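Local coordinates for antibiotic resistance protein (Deinococcus radiodurans, PDB 2VLI) that probably acts as a phosphotransferase of the P-loop NTPase superfamily that confers resistance to the antibiotic tunicamycin, at residues I10-F14 / A113-V118. Residues are numbered along the deposited sequence; the frame is centred on the assembly and turned at random.
Sequences INGPF and APLNVV
V118 N donates a 3.1 Å hydrogen bond to P114 O, closing the first turn of helix 115-123 and presenting V118 and V117 to P13 and F14. Proline suits the N-cap position because its ring holds phi at -62°, within the range open there, while its O takes the first-turn bond. The contact is wholly apolar. V118 points CG2 between two neighbours, 3.9 Å from P13 CG and 4.0 Å from F14 CE1; with CG1 anti to the backbone N (chi1 179°), CG2 is the branch beside that N. N11 ends strand 7-11, and G12 is the first glycine of the Walker A motif, GxxxxGK[ST], the phosphate-binding P-loop of this superfamily, here unmodelled from 15 to 18. The compact ring of P13 sets CG 4.1 Å above the F14 ring, over its centre. F14 CG lies beside the backbone N (chi1 -56°), which turns the ring toward A113; buried A113 offers only its CB methyl, 3.8 Å from F14 CZ. V117 CG1 meets the ring at its edge, 4.1 Å from F14 CE1. P13 also packs on L139 and L142 of helix 132-142, while S85 OG, just past strand 80-84, is in hydrogen-bonding position to both G12 O and F14 O, its one proton shared or alternating between them.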
loop_
_atom_site.group_PDB
_atom_site.type_symbol
_atom_site.label_atom_id
_atom_site.label_comp_id
_atom_site.label_asym_id
_atom_site.label_seq_id
_atom_site.Cartn_x
_atom_site.Cartn_y
_atom_site.Cartn_z
ATOM N N ILE A 10 11.920 -13.406 1.329
ATOM C CA ILE A 10 11.786 -12.915 -0.019
ATOM C C ILE A 10 10.325 -12.658 -0.391
ATOM O O ILE A 10 9.537 -13.593 -0.548
ATOM C CB ILE A 10 12.394 -13.924 -1.034
ATOM C CG1 ILE A 10 13.861 -14.159 -0.705
ATOM C CG2 ILE A 10 12.201 -13.411 -2.490
ATOM C CD1 ILE A 10 14.467 -15.414 -1.369
ATOM N N ASN A 11 9.970 -11.385 -0.532
ATOM C CA ASN A 11 8.647 -10.980 -0.905
ATOM C C ASN A 11 8.625 -10.720 -2.401
ATOM O O ASN A 11 9.576 -10.189 -2.954
ATOM C CB ASN A 11 8.256 -9.721 -0.165
ATOM C CG ASN A 11 6.808 -9.322 -0.409
ATOM O OD1 ASN A 11 5.942 -10.168 -0.669
ATOM N ND2 ASN A 11 6.553 -8.033 -0.385
ATOM N N GLY A 12 7.532 -11.035 -3.034
ATOM C CA GLY A 12 7.473 -10.990 -4.495
ATOM C C GLY A 12 6.058 -10.743 -4.921
ATOM O O GLY A 12 5.142 -10.927 -4.113
ATOM N N PRO A 13 5.869 -10.300 -6.172
ATOM C CA PRO A 13 4.539 -10.015 -6.678
ATOM C C PRO A 13 3.851 -11.249 -7.270
ATOM O O PRO A 13 2.725 -11.133 -7.687
ATOM C CB PRO A 13 4.827 -9.045 -7.820
ATOM C CG PRO A 13 6.092 -9.563 -8.391
ATOM C CD PRO A 13 6.897 -10.040 -7.201
ATOM N N PHE A 14 4.524 -12.403 -7.297
ATOM C CA PHE A 14 4.003 -13.603 -7.975
ATOM C C PHE A 14 2.944 -14.383 -7.160
ATOM O O PHE A 14 2.362 -13.843 -6.197
ATOM C CB PHE A 14 5.167 -14.517 -8.394
ATOM C CG PHE A 14 6.184 -13.838 -9.269
ATOM C CD1 PHE A 14 5.871 -13.517 -10.613
ATOM C CD2 PHE A 14 7.462 -13.522 -8.765
ATOM C CE1 PHE A 14 6.803 -12.901 -11.433
ATOM C CE2 PHE A 14 8.413 -12.880 -9.573
ATOM C CZ PHE A 14 8.077 -12.570 -10.916
ATOM N N ALA A 113 9.789 -6.786 -10.184
ATOM C CA ALA A 113 9.792 -7.530 -11.407
ATOM C C ALA A 113 9.113 -6.747 -12.503
ATOM O O ALA A 113 8.199 -5.986 -12.230
ATOM C CB ALA A 113 9.099 -8.875 -11.197
ATOM N N PRO A 114 9.550 -6.950 -13.771
ATOM C CA PRO A 114 8.945 -6.292 -14.913
ATOM C C PRO A 114 7.476 -6.660 -15.121
ATOM O O PRO A 114 7.075 -7.828 -14.907
ATOM C CB PRO A 114 9.793 -6.791 -16.093
ATOM C CG PRO A 114 11.098 -7.093 -15.482
ATOM C CD PRO A 114 10.732 -7.739 -14.169
ATOM N N LEU A 115 6.667 -5.667 -15.495
ATOM C CA LEU A 115 5.225 -5.893 -15.674
ATOM C C LEU A 115 4.921 -7.120 -16.613
ATOM O O LEU A 115 4.059 -7.936 -16.324
ATOM C CB LEU A 115 4.540 -4.643 -16.183
ATOM C CG LEU A 115 3.072 -4.686 -16.518
ATOM C CD1 LEU A 115 2.231 -5.168 -15.331
ATOM C CD2 LEU A 115 2.636 -3.304 -17.109
ATOM N N ASN A 116 5.625 -7.220 -17.726
ATOM C CA ASN A 116 5.339 -8.255 -18.692
ATOM C C ASN A 116 5.628 -9.643 -18.120
ATOM O O ASN A 116 4.866 -10.581 -18.369
ATOM C CB ASN A 116 6.141 -7.981 -19.973
ATOM C CG ASN A 116 7.608 -8.330 -19.850
ATOM O OD1 ASN A 116 8.029 -9.394 -20.342
ATOM N ND2 ASN A 116 8.405 -7.472 -19.220
ATOM N N VAL A 117 6.683 -9.751 -17.298
ATOM C CA VAL A 117 7.051 -11.000 -16.639
ATOM C C VAL A 117 5.957 -11.432 -15.663
ATOM O O VAL A 117 5.579 -12.626 -15.617
ATOM C CB VAL A 117 8.419 -10.903 -15.982
ATOM C CG1 VAL A 117 8.690 -12.059 -14.943
ATOM C CG2 VAL A 117 9.511 -10.814 -17.069
ATOM N N VAL A 118 5.411 -10.473 -14.923
ATOM C CA VAL A 118 4.338 -10.788 -13.989
ATOM C C VAL A 118 3.054 -11.172 -14.748
ATOM O O VAL A 118 2.391 -12.142 -14.399
ATOM C CB VAL A 118 4.059 -9.649 -13.012
ATOM C CG1 VAL A 118 2.924 -10.040 -12.091
ATOM C CG2 VAL A 118 5.322 -9.316 -12.195
#